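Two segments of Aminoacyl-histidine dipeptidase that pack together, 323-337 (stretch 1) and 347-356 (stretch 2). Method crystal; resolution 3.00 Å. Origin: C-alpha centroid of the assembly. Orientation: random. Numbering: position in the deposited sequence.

Stretch 1 323-337: RFIAALNACPNGVMR
Stretch 2, residues 347-356: ETSLNVGVIT

The contact joins a helix-turn-strand unit to one long strand. In stretch 1 a helix runs through residues 323-330, Cys-331 leaves helical angles at phi/psi -42/126, and after Pro-332 and Asn-333 a strand occupies 334-337. Stretch 2 is strand throughout. The two strands run antiparallel at 150°, their axes 4.4 Å apart at closest, while the helix axis comes no closer than 11.6 Å to the strand 347-356, at an angle of 141°. Together the stretches bury 679 Å², most heavily at Leu-350 and Arg-337, followed by Glu-347 and Val-352.

Leu-350 covers the most surface. Its backbone forms an antiparallel hydrogen-bonded pair with Gly-334, CA to CA 5.4 Å: Gly-334 N donates to Leu-350 O at 2.8 Å, and Leu-350 N donates to Gly-334 O at 2.9 Å. Gly-334 has phi/psi 92/-139, where a CB would be jammed against the carbonyl O of the preceding residue, so the backbone itself calls for glycine. The Leu-350 side chain, with chi1 between wells at 91° and chi2 t, brings CD2 to 4.0 Å from Pro-332 CB and also 4.0 Å from Met-336 CE. Met-336 (chi1 m, chi2 m, chi3 106°) brings the end of its side chain to this methyl, while the proline ring offers a rigid apolar surface.

Just before this pair, Asn-333 extends the ladder with its side chain. With chi1 t and chi2 51°, its OD1 accepts a hydrogen bond from Val-352 N at 2.9 Å, doing for a backbone amide what a strand carbonyl would otherwise do.

Arg-337 anchors the other end. Val-335 and Ser-349 make a non-hydrogen-bonded pair, CA to CA 4.2 Å, and a beta bulge then shifts the register by one, so that Arg-337 pairs with Thr-348, CA to CA 5.2 Å. At the bulge Met-336 takes phi/psi -97/-30, and Thr-348 O receives Met-336 N at 2.8 Å together with a weak bond from Arg-337 N at 3.5 Å. In return, Arg-337 O accepts Thr-348 N at 3.0 Å and Glu-347 N at 2.8 Å. The arginine side chain is extended, chi1 to chi3 all t, and meets Glu-347 (chi1 and chi2 t) in a salt bridge, NH2 to OE1 2.9 Å, with the carboxylate oxygen near the guanidinium plane. Long charged side chains suit this margin: Arg-337 is exposed, yet the two can span the strands and cover surface while their charges are paired.

At the helical end the side-chain contacts between the stretches are apolar. Val-352 (chi1 t) places CG2 3.8 Å from Cys-331 SG and CG1 4.3 Å from Leu-328 CD1. Leu-328 (chi1 t, chi2 p) starts sideways but reaches in, setting CD1 3.9 Å from CD1 of Ile-355 (chi1 m, chi2 t). One turn earlier, Phe-324 (chi1 t) lays its ring obliquely to Ile-355, CZ to CG2 4.2 Å. The rule is legible: backbone pairing where strands touch, and branched or aromatic side chains bridging the wider gap to the helix.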

# COMPACT_ATOMS: atom_id res chain seq x y z
N ARG A 323 33.83 -2.28 -3.11
CA ARG A 323 32.83 -2.90 -2.22
C ARG A 323 31.39 -2.40 -2.43
O ARG A 323 30.44 -3.17 -2.36
CB ARG A 323 33.26 -2.85 -0.75
CG ARG A 323 33.15 -1.50 -0.07
CD ARG A 323 34.08 -1.40 1.16
NE ARG A 323 33.96 -0.08 1.78
CZ ARG A 323 33.02 0.23 2.66
NH1 ARG A 323 32.14 -0.68 3.05
NH2 ARG A 323 32.95 1.46 3.15
N PHE A 324 31.25 -1.12 -2.72
CA PHE A 324 29.93 -0.57 -2.98
C PHE A 324 29.38 -1.19 -4.26
O PHE A 324 28.23 -1.64 -4.29
CB PHE A 324 29.98 0.96 -3.07
CG PHE A 324 28.76 1.57 -3.71
CD1 PHE A 324 27.52 1.42 -3.14
CD2 PHE A 324 28.86 2.27 -4.90
CE1 PHE A 324 26.41 1.99 -3.75
CE2 PHE A 324 27.75 2.84 -5.51
CZ PHE A 324 26.53 2.71 -4.94
N ILE A 325 30.19 -1.21 -5.30
CA ILE A 325 29.70 -1.74 -6.57
C ILE A 325 29.37 -3.25 -6.51
O ILE A 325 28.28 -3.65 -6.96
CB ILE A 325 30.62 -1.41 -7.76
CG1 ILE A 325 30.18 -0.10 -8.40
CG2 ILE A 325 30.55 -2.51 -8.81
CD1 ILE A 325 30.55 1.15 -7.61
N ALA A 326 30.26 -4.07 -5.94
CA ALA A 326 29.94 -5.48 -5.74
C ALA A 326 28.62 -5.63 -4.97
O ALA A 326 27.76 -6.45 -5.32
CB ALA A 326 31.06 -6.19 -5.01
N ALA A 327 28.46 -4.79 -3.95
CA ALA A 327 27.29 -4.81 -3.10
C ALA A 327 26.09 -4.52 -3.97
O ALA A 327 25.22 -5.38 -4.14
CB ALA A 327 27.41 -3.80 -1.98
N LEU A 328 26.06 -3.34 -4.57
CA LEU A 328 24.94 -2.97 -5.42
C LEU A 328 24.61 -4.09 -6.42
O LEU A 328 23.45 -4.46 -6.58
CB LEU A 328 25.24 -1.66 -6.14
CG LEU A 328 24.14 -1.16 -7.07
CD1 LEU A 328 22.76 -1.22 -6.38
CD2 LEU A 328 24.47 0.23 -7.63
N ASN A 329 25.63 -4.66 -7.06
CA ASN A 329 25.43 -5.72 -8.03
C ASN A 329 24.92 -7.05 -7.47
O ASN A 329 24.02 -7.68 -8.05
CB ASN A 329 26.71 -5.97 -8.79
CG ASN A 329 26.47 -6.50 -10.16
OD1 ASN A 329 26.87 -7.61 -10.46
ND2 ASN A 329 25.81 -5.71 -11.02
N ALA A 330 25.54 -7.49 -6.38
CA ALA A 330 25.18 -8.76 -5.77
C ALA A 330 23.75 -8.69 -5.30
O ALA A 330 22.93 -9.55 -5.57
CB ALA A 330 26.10 -9.08 -4.61
N CYS A 331 23.46 -7.60 -4.60
CA CYS A 331 22.18 -7.37 -3.96
C CYS A 331 20.94 -7.79 -4.79
O CYS A 331 20.80 -7.37 -5.94
CB CYS A 331 22.16 -5.89 -3.55
SG CYS A 331 20.66 -5.29 -2.85
N PRO A 332 20.05 -8.61 -4.23
CA PRO A 332 18.83 -9.03 -4.91
C PRO A 332 17.90 -7.86 -5.18
O PRO A 332 18.00 -6.84 -4.51
CB PRO A 332 18.18 -9.98 -3.91
CG PRO A 332 18.73 -9.57 -2.61
CD PRO A 332 20.15 -9.22 -2.89
N ASN A 333 17.02 -8.02 -6.16
CA ASN A 333 16.06 -6.98 -6.54
C ASN A 333 14.94 -7.56 -7.39
O ASN A 333 15.16 -8.51 -8.14
CB ASN A 333 16.73 -5.83 -7.29
CG ASN A 333 15.76 -4.68 -7.55
OD1 ASN A 333 15.10 -4.20 -6.64
ND2 ASN A 333 15.68 -4.25 -8.80
N GLY A 334 13.74 -6.98 -7.28
CA GLY A 334 12.59 -7.47 -8.02
C GLY A 334 11.82 -8.48 -7.22
O GLY A 334 11.64 -8.30 -6.02
N VAL A 335 11.37 -9.55 -7.87
CA VAL A 335 10.56 -10.60 -7.23
C VAL A 335 11.47 -11.65 -6.62
O VAL A 335 12.40 -12.09 -7.25
CB VAL A 335 9.61 -11.29 -8.24
CG1 VAL A 335 8.69 -12.29 -7.55
CG2 VAL A 335 8.82 -10.25 -9.02
N MET A 336 11.22 -12.07 -5.40
CA MET A 336 12.03 -13.15 -4.86
C MET A 336 11.36 -14.51 -5.01
O MET A 336 12.02 -15.53 -5.13
CB MET A 336 12.42 -12.82 -3.42
CG MET A 336 13.32 -11.62 -3.29
SD MET A 336 14.92 -11.96 -4.02
CE MET A 336 14.83 -11.00 -5.52
N ARG A 337 10.03 -14.51 -5.00
CA ARG A 337 9.27 -15.76 -4.96
C ARG A 337 7.81 -15.50 -5.27
O ARG A 337 7.21 -14.57 -4.74
CB ARG A 337 9.40 -16.39 -3.56
CG ARG A 337 8.74 -17.76 -3.46
CD ARG A 337 9.17 -18.55 -2.22
NE ARG A 337 8.83 -19.97 -2.38
CZ ARG A 337 7.58 -20.45 -2.45
NH1 ARG A 337 7.38 -21.76 -2.61
NH2 ARG A 337 6.53 -19.64 -2.36
N GLU A 347 4.71 -13.47 -4.01
CA GLU A 347 4.81 -13.68 -2.57
C GLU A 347 5.82 -12.75 -1.90
O GLU A 347 5.51 -12.16 -0.86
CB GLU A 347 5.13 -15.13 -2.25
CG GLU A 347 5.02 -15.44 -0.78
CD GLU A 347 5.40 -16.87 -0.47
OE1 GLU A 347 6.57 -17.27 -0.73
OE2 GLU A 347 4.50 -17.60 0.03
N THR A 348 7.02 -12.62 -2.45
CA THR A 348 8.04 -11.77 -1.84
C THR A 348 8.75 -10.93 -2.90
O THR A 348 8.92 -11.37 -4.03
CB THR A 348 9.11 -12.58 -1.03
OG1 THR A 348 8.48 -13.54 -0.17
CG2 THR A 348 9.91 -11.64 -0.15
N SER A 349 9.16 -9.71 -2.53
CA SER A 349 9.89 -8.86 -3.45
C SER A 349 10.60 -7.75 -2.71
O SER A 349 10.34 -7.51 -1.53
CB SER A 349 8.95 -8.24 -4.45
OG SER A 349 8.18 -7.24 -3.81
N LEU A 350 11.49 -7.08 -3.43
CA LEU A 350 12.16 -5.91 -2.92
C LEU A 350 12.57 -4.97 -4.05
O LEU A 350 12.77 -5.39 -5.20
CB LEU A 350 13.36 -6.29 -2.05
CG LEU A 350 14.76 -6.44 -2.61
CD1 LEU A 350 15.75 -6.18 -1.51
CD2 LEU A 350 14.90 -7.83 -3.13
N ASN A 351 12.70 -3.70 -3.71
CA ASN A 351 13.00 -2.70 -4.69
C ASN A 351 14.14 -1.88 -4.15
O ASN A 351 13.98 -1.25 -3.12
CB ASN A 351 11.76 -1.84 -4.91
CG ASN A 351 12.01 -0.62 -5.80
OD1 ASN A 351 11.17 0.27 -5.89
ND2 ASN A 351 13.16 -0.57 -6.47
N VAL A 352 15.30 -1.93 -4.80
CA VAL A 352 16.37 -0.99 -4.51
C VAL A 352 15.99 0.31 -5.22
O VAL A 352 16.32 0.54 -6.40
CB VAL A 352 17.75 -1.50 -4.99
CG1 VAL A 352 18.77 -0.37 -5.00
CG2 VAL A 352 18.22 -2.65 -4.11
N GLY A 353 15.27 1.15 -4.46
CA GLY A 353 14.60 2.34 -4.99
C GLY A 353 15.36 3.66 -5.00
O GLY A 353 15.12 4.49 -5.88
N VAL A 354 16.25 3.88 -4.03
CA VAL A 354 16.94 5.18 -3.89
C VAL A 354 18.43 5.04 -3.58
O VAL A 354 18.82 4.33 -2.64
CB VAL A 354 16.29 6.10 -2.79
CG1 VAL A 354 16.78 7.51 -2.94
CG2 VAL A 354 14.80 6.09 -2.87
N ILE A 355 19.26 5.71 -4.36
CA ILE A 355 20.67 5.78 -4.01
C ILE A 355 21.12 7.22 -4.05
O ILE A 355 20.79 7.94 -4.99
CB ILE A 355 21.54 4.88 -4.92
CG1 ILE A 355 21.09 3.43 -4.78
CG2 ILE A 355 23.03 5.07 -4.58
CD1 ILE A 355 21.64 2.48 -5.84
N THR A 356 21.83 7.62 -3.00
CA THR A 356 22.32 9.00 -2.82
C THR A 356 23.73 8.98 -2.18
O THR A 356 23.94 8.45 -1.07
CB THR A 356 21.40 9.86 -1.93
OG1 THR A 356 21.47 9.37 -0.58
CG2 THR A 356 19.94 9.83 -2.41